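Local structure of xyloglucan-specific endo-beta-1,4-glucanase BoGH5A (Bacteroides ovatus, 3ZMR) at residues P225-A228 and N229-A232; V280-G283 and F284-V287; K425-K429 and N430-P434. The protein cleaves the beta-1,4-glucan backbone of xyloglucan internally with retention of configuration, releasing xyloglucan oligosaccharides for a human gut bacterium. All blocks are in the same frame, centred on the assembly; numbering follows the deposited sequence.

Interaction 1 (P225-A228 and N229-A232)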
loop_
_atom_site.group_PDB
_atom_site.type_symbol
_atom_site.label_atom_id
_atom_site.label_comp_id
_atom_site.label_asym_id
_atom_site.label_seq_id
_atom_site.Cartn_x
_atom_site.Cartn_y
_atom_site.Cartn_z
ATOM N N PRO A 225 -0.161 -11.529 9.994
ATOM C CA PRO A 225 1.135 -11.449 9.295
ATOM C C PRO A 225 2.210 -12.206 10.081
ATOM O O PRO A 225 3.101 -11.613 10.659
ATOM C CB PRO A 225 1.411 -9.943 9.261
ATOM C CG PRO A 225 0.775 -9.439 10.512
ATOM C CD PRO A 225 -0.470 -10.277 10.693
ATOM N N VAL A 226 2.056 -13.525 10.105
ATOM C CA VAL A 226 2.939 -14.432 10.836
ATOM C C VAL A 226 3.229 -15.633 9.943
ATOM O O VAL A 226 2.424 -16.002 9.078
ATOM C CB VAL A 226 2.335 -14.890 12.187
ATOM C CG1 VAL A 226 2.133 -13.701 13.135
ATOM C CG2 VAL A 226 1.035 -15.640 12.003
ATOM N N ASP A 227 4.392 -16.226 10.153
ATOM C CA ASP A 227 4.834 -17.349 9.335
ATOM C C ASP A 227 3.857 -18.519 9.357
ATOM O O ASP A 227 3.715 -19.196 8.355
ATOM C CB ASP A 227 6.230 -17.810 9.755
ATOM C CG ASP A 227 7.326 -16.839 9.334
ATOM O OD1 ASP A 227 7.344 -16.351 8.183
ATOM O OD2 ASP A 227 8.206 -16.585 10.168
ATOM N N ALA A 228 3.155 -18.727 10.479
ATOM C CA ALA A 228 2.204 -19.844 10.589
ATOM C C ALA A 228 1.014 -19.714 9.634
ATOM O O ALA A 228 0.395 -20.694 9.279
ATOM C CB ALA A 228 1.729 -19.999 12.033
ATOM N N ASN A 229 0.709 -18.487 9.221
ATOM C CA ASN A 229 -0.422 -18.251 8.318
ATOM C C ASN A 229 -0.019 -17.730 6.950
ATOM O O ASN A 229 -0.869 -17.555 6.074
ATOM C CB ASN A 229 -1.406 -17.291 8.961
ATOM C CG ASN A 229 -1.964 -17.833 10.248
ATOM O OD1 ASN A 229 -2.426 -18.978 10.305
ATOM N ND2 ASN A 229 -1.918 -17.024 11.290
ATOM N N LYS A 230 1.283 -17.517 6.743
ATOM C CA LYS A 230 1.768 -16.884 5.502
ATOM C C LYS A 230 1.388 -17.667 4.241
ATOM O O LYS A 230 0.959 -17.076 3.233
ATOM C CB LYS A 230 3.282 -16.681 5.557
ATOM C CG LYS A 230 3.925 -16.234 4.260
ATOM C CD LYS A 230 5.414 -15.919 4.445
ATOM C CE LYS A 230 6.181 -15.870 3.131
ATOM N NZ LYS A 230 5.612 -14.896 2.149
ATOM N N GLU A 231 1.556 -18.988 4.270
ATOM C CA GLU A 231 1.301 -19.795 3.079
ATOM C C GLU A 231 -0.165 -19.659 2.626
ATOM O O GLU A 231 -0.461 -19.411 1.448
ATOM C CB GLU A 231 1.693 -21.266 3.316
ATOM C CG GLU A 231 1.666 -22.137 2.071
ATOM C CD GLU A 231 2.257 -23.521 2.284
ATOM O OE1 GLU A 231 3.195 -23.678 3.091
ATOM O OE2 GLU A 231 1.775 -24.452 1.622
ATOM N N ALA A 232 -1.087 -19.803 3.575
ATOM C CA ALA A 232 -2.513 -19.737 3.287
ATOM C C ALA A 232 -2.928 -18.344 2.823
ATOM O O ALA A 232 -3.747 -18.193 1.893
ATOM C CB ALA A 232 -3.331 -20.137 4.521
HETATM O O HOH W 1 2.254 -20.712 6.631
HETATM O O HOH W 2 -0.555 -21.087 6.209
#
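The flat carboxamide of Asn229 has the backbone carbonyl of Ala228 over one face, with Ala228 C 3.6 Å from Asn229 CG. The CG2 methyl of Val226 approaches the same face obliquely, 3.3 Å from Asn229 ND2, and the two side chains run alongside each other. The amide was modelled in two conformers, so this short approach is tentative. Asn229 has CG anti to its own carbonyl carbon (chi1 -61°), which tips the amide back toward the start of the helix. Val226 is still extended, a conformation that suits a beta-branched residue, and its carbonyl opens the helix by accepting Asn229 N at 3.0 Å. That donor stands well above the carbonyl plane, as happens in a tight turn of i, i+3 type. Lys230 N makes only a weak bond to Asp227 O, and water completes the first turn: one molecule links Asp227 O to Glu231 N and a second links Ala228 O to Ala232 N, each replacing a direct i, i+4 bond, and the small Ala228 side chain suits this solvent-facing turn. Asp227 OD1 forms a salt bridge with Arg279, and a negative charge in the first turn would probably also be favoured by the helix dipole, while Lys230 reaches Asp234 one turn on. Helix 227-248 thus begins against helix 275-293: Glu276 accepts the backbone N of Asp227, and Val226 packs on Glu276 and Asn277.

Interaction 2 (V280-G283 and F284-V287)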
loop_
_atom_site.group_PDB
_atom_site.type_symbol
_atom_site.label_atom_id
_atom_site.label_comp_id
_atom_site.label_asym_id
_atom_site.label_seq_id
_atom_site.Cartn_x
_atom_site.Cartn_y
_atom_site.Cartn_z
ATOM N N VAL A 280 6.379 -10.553 6.791
ATOM C CA VAL A 280 5.259 -11.229 6.193
ATOM C C VAL A 280 4.338 -10.200 5.499
ATOM O O VAL A 280 3.848 -10.427 4.398
ATOM C CB VAL A 280 4.488 -12.085 7.219
ATOM C CG1 VAL A 280 3.235 -12.646 6.577
ATOM C CG2 VAL A 280 5.380 -13.207 7.748
ATOM N N GLN A 281 4.146 -9.040 6.121
ATOM C CA GLN A 281 3.290 -8.004 5.520
ATOM C C GLN A 281 3.932 -7.396 4.264
ATOM O O GLN A 281 3.260 -7.233 3.238
ATOM C CB GLN A 281 2.922 -6.940 6.544
ATOM C CG GLN A 281 2.054 -5.825 5.996
ATOM C CD GLN A 281 2.853 -4.637 5.523
ATOM O OE1 GLN A 281 3.908 -4.302 6.070
ATOM N NE2 GLN A 281 2.312 -3.964 4.531
ATOM N N ASN A 282 5.228 -7.098 4.309
ATOM C CA ASN A 282 5.925 -6.702 3.085
ATOM C C ASN A 282 5.802 -7.796 2.010
ATOM O O ASN A 282 5.582 -7.497 0.830
ATOM C CB ASN A 282 7.382 -6.376 3.373
ATOM C CG ASN A 282 7.611 -4.961 3.900
ATOM O OD1 ASN A 282 7.170 -3.975 3.300
ATOM N ND2 ASN A 282 8.366 -4.863 4.985
ATOM N N GLY A 283 5.794 -9.058 2.450
ATOM C CA GLY A 283 5.579 -10.171 1.564
ATOM C C GLY A 283 4.239 -10.147 0.826
ATOM O O GLY A 283 4.155 -10.530 -0.336
ATOM N N PHE A 284 3.176 -9.737 1.514
ATOM C CA PHE A 284 1.842 -9.598 0.874
ATOM C C PHE A 284 1.916 -8.617 -0.302
ATOM O O PHE A 284 1.303 -8.831 -1.353
ATOM C CB PHE A 284 0.769 -9.124 1.869
ATOM C CG PHE A 284 0.478 -10.102 3.019
ATOM C CD1 PHE A 284 0.638 -11.475 2.890
ATOM C CD2 PHE A 284 0.045 -9.620 4.244
ATOM C CE1 PHE A 284 0.369 -12.336 3.968
ATOM C CE2 PHE A 284 -0.261 -10.452 5.305
ATOM C CZ PHE A 284 -0.094 -11.818 5.177
ATOM N N ASN A 285 2.613 -7.501 -0.095
ATOM C CA ASN A 285 2.809 -6.525 -1.172
ATOM C C ASN A 285 3.492 -7.159 -2.374
ATOM O O ASN A 285 3.096 -6.948 -3.509
ATOM C CB ASN A 285 3.602 -5.299 -0.713
ATOM C CG ASN A 285 2.846 -4.413 0.258
ATOM O OD1 ASN A 285 1.624 -4.405 0.315
ATOM N ND2 ASN A 285 3.602 -3.635 1.017
ATOM N N GLN A 286 4.497 -7.973 -2.110
ATOM C CA GLN A 286 5.201 -8.692 -3.171
ATOM C C GLN A 286 4.303 -9.706 -3.909
ATOM O O GLN A 286 4.348 -9.787 -5.145
ATOM C CB GLN A 286 6.465 -9.378 -2.632
ATOM C CG GLN A 286 7.300 -9.958 -3.779
ATOM C CD GLN A 286 8.000 -8.879 -4.577
ATOM O OE1 GLN A 286 8.896 -8.205 -4.065
ATOM N NE2 GLN A 286 7.562 -8.682 -5.818
ATOM N N VAL A 287 3.502 -10.457 -3.163
ATOM C CA VAL A 287 2.542 -11.375 -3.755
ATOM C C VAL A 287 1.622 -10.632 -4.735
ATOM O O VAL A 287 1.358 -11.080 -5.851
ATOM C CB VAL A 287 1.705 -12.124 -2.704
ATOM C CG1 VAL A 287 0.594 -12.937 -3.363
ATOM C CG2 VAL A 287 2.601 -13.046 -1.881
HETATM O O HOH W 3 0.255 -5.061 2.812
HETATM O O HOH W 4 6.449 -4.075 0.697
#
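Phe284 packs against Val280 one turn earlier on helix 275-293, an outer helix of the (beta/alpha)8 barrel typical of family 5 glycosidases. This is the tight side. The carbonyl O of Val280 lies 3.6 Å above one face of the phenyl ring, offset toward its rim, and Val280 CG1 meets Phe284 CZ at 3.7 Å. With CG anti to its carbonyl carbon (chi1 -64°), the ring leans back along the helix over the preceding turn. The same Val280 O accepts Phe284 N at 3.0 Å; above the ring it is merely a close neighbour. Bulky apolar residues suit this flank because helix 227-248 packs on it through Leu233 and Asp234. Further on, Val287 N bonds to Gly283 O at 2.9 Å, nearly straight at 163°.

The polar flank is looser only in that its side chains meet through waters rather than directly; Gln281 and Asn285 are still buried, and Asn282 and Gln286 are partly exposed. The amide planes of Gln281 and Asn285 are almost perpendicular, and both Gln281 NE2 and Asn285 ND2 donate to Gln307 O, which fastens the helix to strand 304-307. Amides fit here, since each can donate to that carbonyl and still engage a water. A water joins Asn282 OD1 to Asn285 ND2, and Asn282 ND2 donates to His319 O. Another accepts from Gln281 NE2 and donates to Asn285 OD1, both at 2.9 Å.

Interaction 3 (K425-K429 and N430-P434)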
loop_
_atom_site.group_PDB
_atom_site.type_symbol
_atom_site.label_atom_id
_atom_site.label_comp_id
_atom_site.label_asym_id
_atom_site.label_seq_id
_atom_site.Cartn_x
_atom_site.Cartn_y
_atom_site.Cartn_z
ATOM N N LYS A 425 -2.990 21.014 2.307
ATOM C CA LYS A 425 -1.842 21.896 1.976
ATOM C C LYS A 425 -0.523 21.223 2.329
ATOM O O LYS A 425 0.467 21.372 1.594
ATOM C CB LYS A 425 -1.978 23.308 2.594
ATOM C CG LYS A 425 -1.312 23.587 3.921
ATOM C CD LYS A 425 -1.530 25.054 4.318
ATOM C CE LYS A 425 -0.795 25.424 5.592
ATOM N NZ LYS A 425 -1.192 26.780 6.083
ATOM N N THR A 426 -0.468 20.518 3.452
ATOM C CA THR A 426 0.757 19.845 3.856
ATOM C C THR A 426 1.087 18.700 2.893
ATOM O O THR A 426 2.244 18.484 2.519
ATOM C CB THR A 426 0.647 19.348 5.312
ATOM O OG1 THR A 426 0.380 20.473 6.146
ATOM C CG2 THR A 426 1.942 18.698 5.794
ATOM N N CYS A 427 0.080 17.978 2.460
ATOM C CA CYS A 427 0.297 16.952 1.427
ATOM C C CYS A 427 0.849 17.556 0.130
ATOM O O CYS A 427 1.818 17.056 -0.438
ATOM C CB CYS A 427 -0.996 16.193 1.133
ATOM S SG CYS A 427 -1.509 15.029 2.427
ATOM N N VAL A 428 0.225 18.627 -0.346
ATOM C CA VAL A 428 0.686 19.323 -1.559
ATOM C C VAL A 428 2.163 19.747 -1.438
ATOM O O VAL A 428 2.972 19.485 -2.360
ATOM C CB VAL A 428 -0.173 20.556 -1.923
ATOM C CG1 VAL A 428 0.454 21.322 -3.103
ATOM C CG2 VAL A 428 -1.609 20.136 -2.214
ATOM N N LYS A 429 2.514 20.341 -0.303
ATOM C CA LYS A 429 3.888 20.804 -0.055
ATOM C C LYS A 429 4.877 19.646 -0.177
ATOM O O LYS A 429 5.995 19.820 -0.633
ATOM C CB LYS A 429 3.998 21.459 1.340
ATOM C CG LYS A 429 5.354 22.061 1.673
ATOM C CD LYS A 429 5.381 22.691 3.074
ATOM C CE LYS A 429 6.801 23.078 3.492
ATOM N NZ LYS A 429 7.626 21.901 3.895
ATOM N N ASN A 430 4.433 18.470 0.242
ATOM C CA ASN A 430 5.264 17.276 0.319
ATOM C C ASN A 430 5.094 16.323 -0.868
ATOM O O ASN A 430 5.644 15.205 -0.859
ATOM C CB ASN A 430 5.023 16.581 1.655
ATOM C CG ASN A 430 5.735 17.291 2.774
ATOM O OD1 ASN A 430 6.952 17.196 2.869
ATOM N ND2 ASN A 430 4.998 18.038 3.595
ATOM N N LYS A 431 4.349 16.764 -1.867
ATOM C CA LYS A 431 4.112 16.018 -3.116
ATOM C C LYS A 431 3.336 14.711 -2.900
ATOM O O LYS A 431 3.477 13.776 -3.675
ATOM C CB LYS A 431 5.431 15.787 -3.883
ATOM C CG LYS A 431 6.193 17.091 -4.190
ATOM C CD LYS A 431 7.341 16.829 -5.157
ATOM C CE LYS A 431 8.092 18.089 -5.565
ATOM N NZ LYS A 431 8.557 18.832 -4.369
ATOM N N LEU A 432 2.528 14.664 -1.839
ATOM C CA LEU A 432 1.662 13.520 -1.510
ATOM C C LEU A 432 0.278 13.745 -2.109
ATOM O O LEU A 432 -0.192 14.889 -2.218
ATOM C CB LEU A 432 1.522 13.367 0.012
ATOM C CG LEU A 432 2.788 13.579 0.836
ATOM C CD1 LEU A 432 2.429 13.490 2.307
ATOM C CD2 LEU A 432 3.894 12.599 0.466
ATOM N N VAL A 433 -0.383 12.665 -2.505
ATOM C CA VAL A 433 -1.717 12.743 -3.086
ATOM C C VAL A 433 -2.791 12.449 -2.031
ATOM O O VAL A 433 -2.863 11.323 -1.555
ATOM C CB VAL A 433 -1.900 11.711 -4.232
ATOM C CG1 VAL A 433 -3.293 11.773 -4.827
ATOM C CG2 VAL A 433 -0.836 11.913 -5.311
ATOM N N PRO A 434 -3.610 13.454 -1.674
ATOM C CA PRO A 434 -4.542 13.263 -0.549
ATOM C C PRO A 434 -5.938 12.837 -1.002
ATOM O O PRO A 434 -6.539 13.532 -1.822
ATOM C CB PRO A 434 -4.591 14.650 0.076
ATOM C CG PRO A 434 -4.469 15.561 -1.085
ATOM C CD PRO A 434 -3.509 14.880 -2.040
HETATM O O HOH W 5 8.371 18.866 -1.486
#
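Thr426 offers the carbonyl that Asn430 grips twice: Asn430 N donates to Thr426 O at 3.2 Å and Asn430 ND2 at 3.0 Å, from opposite faces of the carbonyl plane. The ND2 bond runs at 157° with the oxygen close to the amide plane, and Thr426 CG2 lies alongside the amide. An alanine at Asn430 is likely to leave Thr426 O with the backbone donor alone and the space beside Thr426 CG2 less well filled. Cys427 comes next, and its O accepts Leu432 N at 2.9 Å, while Cys427 CB and Leu432 CB make an apolar contact at 3.9 Å. Its SG is anti to the carbonyl carbon (chi1 -73°), which brings the sulfur to 3.9 Å from Pro434 CB, a small apolar fit for a buried site. Val428 O then takes Lys431 N at 3.1 Å, completing a Schellman motif. Lys431 is its C-prime residue with positive phi (65°), a position often held by glycine; here the lysine directs its chain outward, and NZ shares a water with Lys429 O. The turn thus ends helix 406-429 and leads into strand 433-436 of a beta-alpha-beta unit. On the helix side Cys427 packs on Leu378 of helix 371-379 and Ile393 of strand 391-396, while on the strand side the backbone of Val433 bonds to Val391 and Ile393.

Overall arrangement
The three contacts follow one another along the catalytic barrel. Interaction 1 starts helix 227-248, interaction 2 lies within the next major outer helix, 275-293, and interaction 3 ends helix 406-429 before the last barrel strand, 433-436. Interactions 1 and 2 have centres about 11 Å apart and touch where Val280 CG1 packs 3.6 Å from Pro225 CA, joining adjacent helices of the wall. Interaction 3 touches neither: its centre is about 35 Å from that of interaction 1, on the opposite side of the chain's centre, and about 26 Å from that of interaction 2. Together they illustrate a helix start, middle and end in the shell around the strands that carry the active site.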